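Local atomic coordinates of D-isomer specific 2-hydroxyacid dehydrogenase family protein (PDB entry 3HG7), a protein that probably binds NAD and acts as an oxidoreductase of the D-isomer specific 2-hydroxyacid dehydrogenase family. Residues 7-12 and 42-47; 104-109 and 253-258. The protein carries 1 engineered substitution. All blocks are in the same frame, centred on the assembly; numbering follows the deposited sequence.

Contact 1: 7-12 and 42-47; sequences TLLLLS and EKLIGE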
loop_
_atom_site.group_PDB
_atom_site.type_symbol
_atom_site.label_atom_id
_atom_site.label_comp_id
_atom_site.label_asym_id
_atom_site.label_seq_id
_atom_site.Cartn_x
_atom_site.Cartn_y
_atom_site.Cartn_z
ATOM N N THR A 7 26.279 -15.412 0.425
ATOM C CA THR A 7 25.095 -16.223 0.730
ATOM C C THR A 7 23.865 -15.330 0.831
ATOM O O THR A 7 23.910 -14.317 1.511
ATOM C CB THR A 7 25.301 -16.967 2.050
ATOM O OG1 THR A 7 26.361 -17.933 1.889
ATOM C CG2 THR A 7 24.003 -17.735 2.476
ATOM N N LEU A 8 22.811 -15.706 0.118
ATOM C CA LEU A 8 21.500 -15.067 0.208
ATOM C C LEU A 8 20.613 -16.018 1.016
ATOM O O LEU A 8 20.595 -17.217 0.742
ATOM C CB LEU A 8 20.885 -14.914 -1.174
ATOM C CG LEU A 8 19.369 -14.616 -1.254
ATOM C CD1 LEU A 8 19.020 -13.270 -0.589
ATOM C CD2 LEU A 8 18.942 -14.612 -2.710
ATOM N N LEU A 9 19.889 -15.481 1.994
ATOM C CA LEU A 9 18.870 -16.281 2.689
ATOM C C LEU A 9 17.481 -15.774 2.312
ATOM O O LEU A 9 17.235 -14.583 2.433
ATOM C CB LEU A 9 19.053 -16.229 4.214
ATOM C CG LEU A 9 17.999 -17.012 5.050
ATOM C CD1 LEU A 9 18.045 -18.503 4.726
ATOM C CD2 LEU A 9 18.294 -16.827 6.558
ATOM N N LEU A 10 16.584 -16.700 1.913
ATOM C CA LEU A 10 15.194 -16.382 1.555
ATOM C C LEU A 10 14.327 -16.711 2.763
ATOM O O LEU A 10 14.358 -17.840 3.239
ATOM C CB LEU A 10 14.745 -17.248 0.372
ATOM C CG LEU A 10 15.548 -17.003 -0.916
ATOM C CD1 LEU A 10 15.089 -17.948 -1.972
ATOM C CD2 LEU A 10 15.302 -15.557 -1.370
ATOM N N LEU A 11 13.641 -15.698 3.280
ATOM C CA LEU A 11 12.793 -15.812 4.464
ATOM C C LEU A 11 11.441 -15.118 4.138
ATOM O O LEU A 11 11.026 -14.115 4.786
ATOM C CB LEU A 11 13.490 -15.160 5.642
ATOM C CG LEU A 11 12.850 -15.121 7.015
ATOM C CD1 LEU A 11 12.625 -16.529 7.526
ATOM C CD2 LEU A 11 13.799 -14.369 7.936
ATOM N N SER A 12 10.771 -15.679 3.124
ATOM C CA SER A 12 9.513 -15.153 2.597
ATOM C C SER A 12 8.416 -16.226 2.503
ATOM O O SER A 12 8.703 -17.387 2.259
ATOM C CB SER A 12 9.730 -14.590 1.194
ATOM O OG SER A 12 8.489 -14.186 0.626
ATOM N N GLU A 42 16.953 -19.684 12.216
ATOM C CA GLU A 42 17.887 -19.486 13.348
ATOM C C GLU A 42 19.266 -19.991 13.058
ATOM O O GLU A 42 20.252 -19.376 13.464
ATOM C CB GLU A 42 17.396 -20.200 14.630
ATOM C CG GLU A 42 16.018 -19.804 15.098
ATOM C CD GLU A 42 15.967 -18.520 15.914
ATOM O OE1 GLU A 42 17.010 -17.853 16.083
ATOM O OE2 GLU A 42 14.860 -18.171 16.400
ATOM N N LYS A 43 19.331 -21.142 12.393
ATOM C CA LYS A 43 20.567 -21.791 12.103
ATOM C C LYS A 43 21.312 -21.159 10.950
ATOM O O LYS A 43 22.516 -21.370 10.815
ATOM C CB LYS A 43 20.339 -23.277 11.803
ATOM C CG LYS A 43 19.503 -23.975 12.870
ATOM C CD LYS A 43 19.440 -25.465 12.640
ATOM C CE LYS A 43 18.659 -26.129 13.762
ATOM N NZ LYS A 43 17.689 -27.109 13.196
ATOM N N LEU A 44 20.604 -20.403 10.121
ATOM C CA LEU A 44 21.167 -19.963 8.845
ATOM C C LEU A 44 21.440 -18.481 8.738
ATOM O O LEU A 44 22.288 -18.090 7.947
ATOM C CB LEU A 44 20.265 -20.380 7.675
ATOM C CG LEU A 44 20.032 -21.888 7.502
ATOM C CD1 LEU A 44 19.001 -22.079 6.422
ATOM C CD2 LEU A 44 21.342 -22.575 7.112
ATOM N N ILE A 45 20.763 -17.660 9.527
ATOM C CA ILE A 45 20.791 -16.220 9.254
ATOM C C ILE A 45 22.163 -15.607 9.514
ATOM O O ILE A 45 22.569 -14.659 8.818
ATOM C CB ILE A 45 19.706 -15.445 10.007
ATOM C CG1 ILE A 45 19.744 -13.979 9.562
ATOM C CG2 ILE A 45 19.874 -15.620 11.536
ATOM C CD1 ILE A 45 18.470 -13.326 9.417
ATOM N N GLY A 46 22.890 -16.169 10.488
ATOM C CA GLY A 46 24.241 -15.674 10.769
ATOM C C GLY A 46 25.180 -15.833 9.592
ATOM O O GLY A 46 26.209 -15.151 9.536
ATOM N N GLU A 47 24.835 -16.736 8.671
ATOM C CA GLU A 47 25.615 -16.951 7.463
ATOM C C GLU A 47 25.275 -16.076 6.249
ATOM O O GLU A 47 26.006 -16.106 5.257
ATOM C CB GLU A 47 25.559 -18.408 7.063
ATOM C CG GLU A 47 26.314 -19.273 8.061
ATOM C CD GLU A 47 26.162 -20.734 7.766
ATOM O OE1 GLU A 47 25.549 -21.449 8.599
ATOM O OE2 GLU A 47 26.625 -21.164 6.683
#
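L9 carries this contact by sending its two methyls to two successive residues. CD1 meets L44 near both ends of that side chain, lying 4.1 Å from L44 CD1 and the same distance from L44 CB. The two leucine side chains cross at about a right angle, so they touch over a short span instead of running alongside each other. The other methyl, L9 CD2, rests on the backbone of the next residue, 3.7 Å from I45 CA, and reaches I45 CB at 4.0 Å. With CG of L9 anti to the backbone N (chi1 178°), the branch point faces 42-47 and its two methyls part over L44 and I45.

Two residues back, T7 meets the end of the other segment: T7 CB sits 3.4 Å from E47 O. No hydrogen bond joins 7-12 to 42-47, and the contact is one of van der Waals packing. The polar groups of T7 and E47 turn to a common partner, R31, whose NH2 hydrogen-bonds T7 OG1 and forms a salt bridge with E47 OE2; the arginine thus ties the two segments together indirectly. Within 42-47, E47 N bonds to L44 O at 3.0 Å, holding these residues in a turn of chain.

The strand 6-11 runs between 30-34 and 50-53 in a parallel sheet. Helix 38-44 and the residues that follow it pack on one face, where L9 also touches L33 and L51, while L8 and L10 lean on helix 15-24 from the other, the layering of an open alpha/beta fold.

Contact 2: 104-109 and 253-258; sequences SEYVFG and VLDVFE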
loop_
_atom_site.group_PDB
_atom_site.type_symbol
_atom_site.label_atom_id
_atom_site.label_comp_id
_atom_site.label_asym_id
_atom_site.label_seq_id
_atom_site.Cartn_x
_atom_site.Cartn_y
_atom_site.Cartn_z
ATOM N N SER A 104 -4.786 0.919 -9.165
ATOM C CA SER A 104 -5.917 1.313 -10.067
ATOM C C SER A 104 -7.044 0.252 -10.102
ATOM O O SER A 104 -8.235 0.582 -10.053
ATOM C CB SER A 104 -5.403 1.553 -11.473
ATOM O OG SER A 104 -4.858 2.852 -11.558
ATOM N N GLU A 105 -6.657 -1.017 -10.210
ATOM C CA GLU A 105 -7.608 -2.133 -10.224
ATOM C C GLU A 105 -8.434 -2.210 -8.939
ATOM O O GLU A 105 -9.635 -2.423 -8.975
ATOM C CB GLU A 105 -6.864 -3.448 -10.455
ATOM C CG GLU A 105 -6.183 -3.561 -11.830
ATOM C CD GLU A 105 -5.309 -4.808 -11.925
ATOM O OE1 GLU A 105 -5.287 -5.602 -10.950
ATOM O OE2 GLU A 105 -4.657 -5.012 -12.976
ATOM N N TYR A 106 -7.765 -2.048 -7.801
ATOM C CA TYR A 106 -8.424 -2.123 -6.501
ATOM C C TYR A 106 -9.377 -0.954 -6.337
ATOM O O TYR A 106 -10.553 -1.128 -5.954
ATOM C CB TYR A 106 -7.364 -2.069 -5.381
ATOM C CG TYR A 106 -7.952 -1.985 -3.997
ATOM C CD1 TYR A 106 -8.228 -3.145 -3.274
ATOM C CD2 TYR A 106 -8.178 -0.739 -3.396
ATOM C CE1 TYR A 106 -8.741 -3.080 -1.997
ATOM C CE2 TYR A 106 -8.703 -0.642 -2.128
ATOM C CZ TYR A 106 -8.983 -1.820 -1.443
ATOM O OH TYR A 106 -9.493 -1.768 -0.198
ATOM N N VAL A 107 -8.882 0.240 -6.637
ATOM C CA VAL A 107 -9.643 1.437 -6.374
ATOM C C VAL A 107 -10.860 1.440 -7.309
ATOM O O VAL A 107 -11.970 1.628 -6.842
ATOM C CB VAL A 107 -8.791 2.720 -6.581
ATOM C CG1 VAL A 107 -9.689 3.975 -6.684
ATOM C CG2 VAL A 107 -7.768 2.872 -5.403
ATOM N N PHE A 108 -10.638 1.189 -8.601
ATOM C CA PHE A 108 -11.770 1.267 -9.558
ATOM C C PHE A 108 -12.699 0.040 -9.490
ATOM O O PHE A 108 -13.873 0.162 -9.753
ATOM C CB PHE A 108 -11.283 1.594 -10.966
ATOM C CG PHE A 108 -10.964 3.043 -11.148
ATOM C CD1 PHE A 108 -11.874 3.885 -11.775
ATOM C CD2 PHE A 108 -9.789 3.576 -10.655
ATOM C CE1 PHE A 108 -11.595 5.259 -11.918
ATOM C CE2 PHE A 108 -9.488 4.929 -10.795
ATOM C CZ PHE A 108 -10.406 5.773 -11.436
ATOM N N GLY A 109 -12.190 -1.139 -9.117
ATOM C CA GLY A 109 -13.066 -2.273 -8.852
ATOM C C GLY A 109 -14.020 -1.940 -7.705
ATOM O O GLY A 109 -15.240 -2.133 -7.806
ATOM N N VAL A 253 -13.714 2.971 2.025
ATOM C CA VAL A 253 -13.073 1.689 1.661
ATOM C C VAL A 253 -11.684 1.728 2.230
ATOM O O VAL A 253 -10.855 2.529 1.787
ATOM C CB VAL A 253 -12.979 1.504 0.116
ATOM C CG1 VAL A 253 -12.351 0.127 -0.260
ATOM C CG2 VAL A 253 -14.359 1.649 -0.516
ATOM N N LEU A 254 -11.413 0.842 3.183
ATOM C CA LEU A 254 -10.151 0.897 3.896
ATOM C C LEU A 254 -9.398 -0.400 3.751
ATOM O O LEU A 254 -9.942 -1.456 4.069
ATOM C CB LEU A 254 -10.385 1.147 5.386
ATOM C CG LEU A 254 -11.167 2.374 5.864
ATOM C CD1 LEU A 254 -10.916 2.514 7.350
ATOM C CD2 LEU A 254 -10.758 3.630 5.118
ATOM N N ASP A 255 -8.162 -0.307 3.260
ATOM C CA ASP A 255 -7.303 -1.482 3.102
ATOM C C ASP A 255 -6.297 -1.551 4.273
ATOM O O ASP A 255 -5.710 -2.592 4.544
ATOM C CB ASP A 255 -6.562 -1.432 1.760
ATOM C CG ASP A 255 -5.829 -2.721 1.451
ATOM O OD1 ASP A 255 -6.449 -3.811 1.609
ATOM O OD2 ASP A 255 -4.618 -2.644 1.116
ATOM N N VAL A 256 -6.159 -0.438 4.985
ATOM C CA VAL A 256 -5.127 -0.301 6.040
ATOM C C VAL A 256 -5.717 0.302 7.307
ATOM O O VAL A 256 -6.730 1.005 7.265
ATOM C CB VAL A 256 -3.942 0.537 5.565
ATOM C CG1 VAL A 256 -3.191 -0.199 4.471
ATOM C CG2 VAL A 256 -4.405 1.952 5.105
ATOM N N PHE A 257 -5.090 0.001 8.443
ATOM C CA PHE A 257 -5.716 0.281 9.724
ATOM C C PHE A 257 -4.690 0.657 10.779
ATOM O O PHE A 257 -3.517 0.292 10.655
ATOM C CB PHE A 257 -6.546 -0.923 10.159
ATOM C CG PHE A 257 -7.617 -1.274 9.170
ATOM C CD1 PHE A 257 -8.847 -0.601 9.194
ATOM C CD2 PHE A 257 -7.379 -2.222 8.171
ATOM C CE1 PHE A 257 -9.835 -0.895 8.260
ATOM C CE2 PHE A 257 -8.351 -2.509 7.226
ATOM C CZ PHE A 257 -9.585 -1.851 7.282
ATOM N N GLU A 258 -5.149 1.397 11.788
ATOM C CA GLU A 258 -4.321 1.758 12.956
ATOM C C GLU A 258 -3.733 0.504 13.625
ATOM O O GLU A 258 -2.597 0.525 14.110
ATOM C CB GLU A 258 -5.160 2.571 13.962
ATOM C CG GLU A 258 -4.507 3.862 14.468
ATOM C CD GLU A 258 -5.460 5.069 14.418
ATOM O OE1 GLU A 258 -6.565 5.008 15.007
ATOM O OE2 GLU A 258 -5.092 6.082 13.781
#
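V253 meets Y106 first, its CG1 methyl lying 3.4 Å from Y106 OH and 4.1 Å from Y106 CZ. V253 and Y106 point at one another across the gap, and the methyl approaches the phenol end of the ring obliquely. Y106 CG is anti to the backbone N of its own residue (chi1 174°), which aims the ring at the strand; the length of the phenol then spans much of the 9.7 Å between Y106 CA and D255 CA.

At L254 the side chain points away from the helix, and little more than its carbonyl carbon comes near the hydroxyl. D255 then turns back toward the tyrosine and supplies the second close touch, with D255 CB 3.5 Å from Y106 OH and 4.0 Å from Y106 CZ. The phenol end therefore rests against a valine methyl and an aspartate methylene. The carboxylate plane is turned 51° from the ring, and the acid does not hydrogen-bond the tyrosine directly. Instead T277 OG1 links them, paired with Y106 OH and also with D255 OD1. The carboxylate has further partners in the backbone N of N280, again at OD1, and in S281 OG at OD2; together these probably fix its rotation. A glycerol, probably from the crystallisation liquor, lies about 5 Å from the aspartate side chain.

Strand 251-254 ends here, in the parallel sheet of what is probably the Rossmann-type NAD-binding domain, between 225-228 and 274-276. Helix 100-115 comes over its C-terminal end, where Y106 also touches F227, V229 and S281, while from another side of the helix S104 and F108 pack against helix 150-161.

The two contacts belong to different lobes of the chain. Contact 1 lies in the five-stranded parallel sheet near the N-terminus, 27 Å from the chain's centre, whereas contact 2 lies in the seven-stranded sheet, only 9 Å from it. Their centres are 34 Å apart and their nearest atoms about 17 Å, so they do not touch and share no strand or helix. In sequence they come in series: contact 1 closes at 47, well before helix 100-115 opens contact 2. The first packs one lobe internally; the second sets helix 100-115, which follows strand 91-93 in the chain, against the sheet of the probable NAD-binding domain.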